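Local coordinates for Thg1-like uncharacterized protein (PDB 4KGM) that binds ATP and magnesium ions in a polymerase palm-like catalytic domain and is probably a nucleotidyltransferase related to tRNA(His) guanylyltransferase, at residues D138-Q148 against T223-E234. Residues are numbered along the deposited sequence; the frame is centred on the assembly and turned at random.
Sequences DEVANYFIWRQ and TPIISKDREYVE
Ile226 is one of two apolar bumps of 223-234, seated in a hollow on helix 140-160 bordered by Ala141, Phe144, Ile145 and Gln148. Its CB lies 3.6 Å from CG1 of Ile145, and its CG2 branch points at the same CG1 and on to the carbonyl oxygen of Ala141. The CG1 branch lies against one face of the Gln148 amide, the two side chains crossing at about a right angle, with OE1 3.3 Å from that CG1.

That amide grips the backbone at both ends, which fixes its rotation. OE1 accepts from N of Ile226 at 2.9 Å, while NE2 donates to O of Pro224 at 3.0 Å, nearly straight at 172° and with the acceptor close to the amide plane.

Nearer the start of helix 140-160, Val233 of helix 231-237 is the second bump. Its CG1, anti to the backbone N (chi1 173°), wedges between CG1 of Val140 and CD2 of Phe144, 3.6 Å from the latter, and also touches CA of Ala141. The small Ala141 leaves room for this close approach, and its CB lies over the centre of one face of the Arg230 guanidinium. Here two waters sit in the seam; one accepts from N of Ala141 and donates to OE2 of Glu234, which pairs in a salt bridge, its hydrogen bond weak, with NH2 of Arg230.

Phe144 turns its ring onward to Leu69 and Tyr71. The C-terminal segment thus packs on helix 140-160, which also lies, through Tyr143, Phe144, Arg147 and Gln148, against the antiparallel sheet of the polymerase palm-like domain.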
loop_
_atom_site.group_PDB
_atom_site.type_symbol
_atom_site.label_atom_id
_atom_site.label_comp_id
_atom_site.label_asym_id
_atom_site.label_seq_id
_atom_site.Cartn_x
_atom_site.Cartn_y
_atom_site.Cartn_z
ATOM N N ASP A 138 1.444 -1.504 -23.074
ATOM C CA ASP A 138 1.873 -0.493 -24.036
ATOM C C ASP A 138 2.767 0.579 -23.410
ATOM O O ASP A 138 2.877 1.690 -23.930
ATOM C CB ASP A 138 0.674 0.141 -24.756
ATOM C CG ASP A 138 -0.268 0.880 -23.815
ATOM O OD1 ASP A 138 -1.333 1.330 -24.287
ATOM O OD2 ASP A 138 0.037 1.007 -22.610
ATOM N N GLU A 139 3.396 0.239 -22.290
ATOM C CA GLU A 139 4.316 1.153 -21.626
ATOM C C GLU A 139 5.644 0.478 -21.301
ATOM O O GLU A 139 6.572 1.123 -20.813
ATOM C CB GLU A 139 3.687 1.732 -20.354
ATOM C CG GLU A 139 2.589 2.761 -20.602
ATOM C CD GLU A 139 3.127 4.154 -20.868
ATOM O OE1 GLU A 139 4.155 4.282 -21.565
ATOM O OE2 GLU A 139 2.522 5.128 -20.370
ATOM N N VAL A 140 5.730 -0.819 -21.579
ATOM C CA VAL A 140 6.943 -1.576 -21.293
ATOM C C VAL A 140 8.093 -1.134 -22.192
ATOM O O VAL A 140 9.197 -0.875 -21.716
ATOM C CB VAL A 140 6.722 -3.092 -21.447
ATOM C CG1 VAL A 140 7.995 -3.851 -21.094
ATOM C CG2 VAL A 140 5.566 -3.546 -20.571
ATOM N N ALA A 141 7.827 -1.049 -23.493
ATOM C CA ALA A 141 8.815 -0.544 -24.437
ATOM C C ALA A 141 9.213 0.871 -24.045
ATOM O O ALA A 141 10.396 1.201 -23.995
ATOM C CB ALA A 141 8.266 -0.570 -25.852
ATOM N N ASN A 142 8.214 1.694 -23.748
ATOM C CA ASN A 142 8.450 3.064 -23.305
ATOM C C ASN A 142 9.301 3.153 -22.037
ATOM O O ASN A 142 9.967 4.162 -21.805
ATOM C CB ASN A 142 7.124 3.805 -23.109
ATOM C CG ASN A 142 6.445 4.152 -24.421
ATOM O OD1 ASN A 142 5.360 3.657 -24.720
ATOM N ND2 ASN A 142 7.082 5.010 -25.208
ATOM N N TYR A 143 9.282 2.104 -21.219
ATOM C CA TYR A 143 10.109 2.079 -20.017
ATOM C C TYR A 143 11.590 1.985 -20.363
ATOM O O TYR A 143 12.406 2.755 -19.857
ATOM C CB TYR A 143 9.730 0.920 -19.088
ATOM C CG TYR A 143 10.709 0.756 -17.944
ATOM C CD1 TYR A 143 10.644 1.578 -16.827
ATOM C CD2 TYR A 143 11.714 -0.203 -17.994
ATOM C CE1 TYR A 143 11.543 1.443 -15.788
ATOM C CE2 TYR A 143 12.618 -0.343 -16.960
ATOM C CZ TYR A 143 12.528 0.482 -15.861
ATOM O OH TYR A 143 13.426 0.344 -14.827
ATOM N N PHE A 144 11.932 1.023 -21.213
ATOM C CA PHE A 144 13.317 0.817 -21.614
ATOM C C PHE A 144 13.819 1.953 -22.503
ATOM O O PHE A 144 14.996 2.312 -22.458
ATOM C CB PHE A 144 13.480 -0.539 -22.305
ATOM C CG PHE A 144 13.185 -1.709 -21.410
ATOM C CD1 PHE A 144 14.117 -2.137 -20.478
ATOM C CD2 PHE A 144 11.974 -2.377 -21.495
ATOM C CE1 PHE A 144 13.848 -3.212 -19.648
ATOM C CE2 PHE A 144 11.698 -3.453 -20.670
ATOM C CZ PHE A 144 12.636 -3.872 -19.745
ATOM N N ILE A 145 12.920 2.517 -23.307
ATOM C CA ILE A 145 13.233 3.710 -24.087
ATOM C C ILE A 145 13.597 4.847 -23.140
ATOM O O ILE A 145 14.530 5.611 -23.391
ATOM C CB ILE A 145 12.043 4.138 -24.969
ATOM C CG1 ILE A 145 11.799 3.109 -26.073
ATOM C CG2 ILE A 145 12.292 5.507 -25.587
ATOM C CD1 ILE A 145 10.535 3.352 -26.867
ATOM N N TRP A 146 12.858 4.941 -22.039
ATOM C CA TRP A 146 13.119 5.944 -21.016
ATOM C C TRP A 146 14.458 5.681 -20.340
ATOM O O TRP A 146 15.166 6.613 -19.959
ATOM C CB TRP A 146 11.990 5.941 -19.986
ATOM C CG TRP A 146 12.204 6.850 -18.818
ATOM C CD1 TRP A 146 12.507 8.180 -18.858
ATOM C CD2 TRP A 146 12.095 6.505 -17.433
ATOM N NE1 TRP A 146 12.609 8.680 -17.582
ATOM C CE2 TRP A 146 12.359 7.671 -16.689
ATOM C CE3 TRP A 146 11.804 5.319 -16.749
ATOM C CZ2 TRP A 146 12.343 7.690 -15.295
ATOM C CZ3 TRP A 146 11.789 5.339 -15.363
ATOM C CH2 TRP A 146 12.057 6.517 -14.652
ATOM N N ARG A 147 14.806 4.406 -20.208
ATOM C CA ARG A 147 16.061 4.016 -19.576
ATOM C C ARG A 147 17.257 4.226 -20.501
ATOM O O ARG A 147 18.343 4.590 -20.048
ATOM C CB ARG A 147 15.998 2.561 -19.111
ATOM C CG ARG A 147 15.048 2.316 -17.945
ATOM C CD ARG A 147 15.606 2.870 -16.644
ATOM N NE ARG A 147 15.197 4.248 -16.391
ATOM C CZ ARG A 147 15.748 5.033 -15.471
ATOM N NH1 ARG A 147 16.745 4.581 -14.723
ATOM N NH2 ARG A 147 15.311 6.273 -15.305
ATOM N N GLN A 148 17.056 3.993 -21.796
ATOM C CA GLN A 148 18.105 4.224 -22.783
ATOM C C GLN A 148 18.384 5.714 -22.964
ATOM O O GLN A 148 19.521 6.115 -23.203
ATOM C CB GLN A 148 17.742 3.591 -24.128
ATOM C CG GLN A 148 18.070 2.112 -24.232
ATOM C CD GLN A 148 17.891 1.578 -25.640
ATOM O OE1 GLN A 148 17.203 2.184 -26.464
ATOM N NE2 GLN A 148 18.514 0.440 -25.926
ATOM N N THR A 223 22.404 -4.779 -29.304
ATOM C CA THR A 223 21.163 -4.273 -28.729
ATOM C C THR A 223 20.798 -2.944 -29.373
ATOM O O THR A 223 21.548 -1.972 -29.271
ATOM C CB THR A 223 21.280 -4.079 -27.206
ATOM O OG1 THR A 223 21.597 -5.329 -26.584
ATOM C CG2 THR A 223 19.973 -3.553 -26.635
ATOM N N PRO A 224 19.640 -2.898 -30.042
ATOM C CA PRO A 224 19.223 -1.724 -30.814
ATOM C C PRO A 224 18.714 -0.588 -29.939
ATOM O O PRO A 224 18.546 -0.752 -28.730
ATOM C CB PRO A 224 18.076 -2.267 -31.665
ATOM C CG PRO A 224 17.486 -3.347 -30.826
ATOM C CD PRO A 224 18.647 -3.986 -30.112
ATOM N N ILE A 225 18.480 0.564 -30.559
ATOM C CA ILE A 225 17.792 1.656 -29.894
ATOM C C ILE A 225 16.315 1.296 -29.873
ATOM O O ILE A 225 15.683 1.192 -30.926
ATOM C CB ILE A 225 17.988 2.985 -30.641
ATOM C CG1 ILE A 225 19.477 3.248 -30.882
ATOM C CG2 ILE A 225 17.359 4.132 -29.867
ATOM C CD1 ILE A 225 19.757 4.529 -31.636
ATOM N N ILE A 226 15.773 1.091 -28.676
ATOM C CA ILE A 226 14.407 0.595 -28.521
ATOM C C ILE A 226 13.375 1.480 -29.223
ATOM O O ILE A 226 12.401 0.980 -29.789
ATOM C CB ILE A 226 14.026 0.433 -27.033
ATOM C CG1 ILE A 226 15.122 -0.318 -26.276
ATOM C CG2 ILE A 226 12.697 -0.297 -26.899
ATOM C CD1 ILE A 226 15.321 -1.740 -26.739
ATOM N N SER A 227 13.604 2.791 -29.207
ATOM C CA SER A 227 12.685 3.733 -29.841
ATOM C C SER A 227 12.615 3.547 -31.357
ATOM O O SER A 227 11.681 4.018 -32.005
ATOM C CB SER A 227 13.062 5.178 -29.494
ATOM O OG SER A 227 14.398 5.467 -29.864
ATOM N N LYS A 228 13.605 2.856 -31.914
ATOM C CA LYS A 228 13.629 2.568 -33.344
ATOM C C LYS A 228 13.371 1.087 -33.617
ATOM O O LYS A 228 13.346 0.654 -34.768
ATOM C CB LYS A 228 14.964 3.000 -33.957
ATOM N N ASP A 229 13.182 0.315 -32.552
ATOM C CA ASP A 229 12.874 -1.108 -32.673
ATOM C C ASP A 229 12.126 -1.590 -31.433
ATOM O O ASP A 229 12.696 -2.248 -30.563
ATOM C CB ASP A 229 14.152 -1.925 -32.881
ATOM C CG ASP A 229 13.868 -3.382 -33.195
ATOM O OD1 ASP A 229 12.751 -3.682 -33.668
ATOM O OD2 ASP A 229 14.762 -4.225 -32.975
ATOM N N ARG A 230 10.842 -1.257 -31.365
ATOM C CA ARG A 230 10.032 -1.528 -30.183
ATOM C C ARG A 230 9.693 -3.007 -30.012
ATOM O O ARG A 230 9.451 -3.468 -28.895
ATOM C CB ARG A 230 8.755 -0.685 -30.214
ATOM C CG ARG A 230 9.012 0.811 -30.118
ATOM C CD ARG A 230 7.758 1.609 -30.425
ATOM N NE ARG A 230 6.659 1.250 -29.538
ATOM C CZ ARG A 230 6.385 1.875 -28.398
ATOM N NH1 ARG A 230 7.134 2.898 -28.006
ATOM N NH2 ARG A 230 5.362 1.479 -27.653
ATOM N N GLU A 231 9.682 -3.750 -31.115
ATOM C CA GLU A 231 9.375 -5.178 -31.074
ATOM C C GLU A 231 10.466 -5.958 -30.337
ATOM O O GLU A 231 10.236 -7.072 -29.868
ATOM C CB GLU A 231 9.162 -5.726 -32.491
ATOM C CG GLU A 231 8.829 -7.219 -32.573
ATOM C CD GLU A 231 7.534 -7.588 -31.865
ATOM O OE1 GLU A 231 7.386 -8.768 -31.480
ATOM O OE2 GLU A 231 6.661 -6.709 -31.699
ATOM N N TYR A 232 11.647 -5.357 -30.228
ATOM C CA TYR A 232 12.754 -5.950 -29.484
ATOM C C TYR A 232 12.357 -6.204 -28.032
ATOM O O TYR A 232 12.791 -7.180 -27.419
ATOM C CB TYR A 232 13.979 -5.037 -29.543
ATOM C CG TYR A 232 15.200 -5.584 -28.835
ATOM C CD1 TYR A 232 16.036 -6.501 -29.459
ATOM C CD2 TYR A 232 15.523 -5.174 -27.548
ATOM C CE1 TYR A 232 17.155 -6.999 -28.820
ATOM C CE2 TYR A 232 16.641 -5.666 -26.900
ATOM C CZ TYR A 232 17.453 -6.577 -27.542
ATOM O OH TYR A 232 18.566 -7.072 -26.904
ATOM N N VAL A 233 11.525 -5.318 -27.491
ATOM C CA VAL A 233 11.007 -5.475 -26.137
ATOM C C VAL A 233 9.616 -6.107 -26.156
ATOM O O VAL A 233 9.333 -7.035 -25.398
ATOM C CB VAL A 233 10.941 -4.122 -25.399
ATOM C CG1 VAL A 233 10.234 -4.277 -24.061
ATOM C CG2 VAL A 233 12.338 -3.550 -25.210
ATOM N N GLU A 234 8.760 -5.610 -27.044
ATOM C CA GLU A 234 7.364 -6.034 -27.104
ATOM C C GLU A 234 7.176 -7.511 -27.449
ATOM O O GLU A 234 6.087 -8.059 -27.271
ATOM C CB GLU A 234 6.572 -5.151 -28.074
ATOM C CG GLU A 234 6.419 -3.716 -27.593
ATOM C CD GLU A 234 5.496 -2.896 -28.471
ATOM O OE1 GLU A 234 5.273 -3.294 -29.633
ATOM O OE2 GLU A 234 4.993 -1.855 -27.996
HETATM O O HOH W 1 5.575 1.176 -24.705
HETATM O O HOH W 2 5.237 -1.485 -25.094
#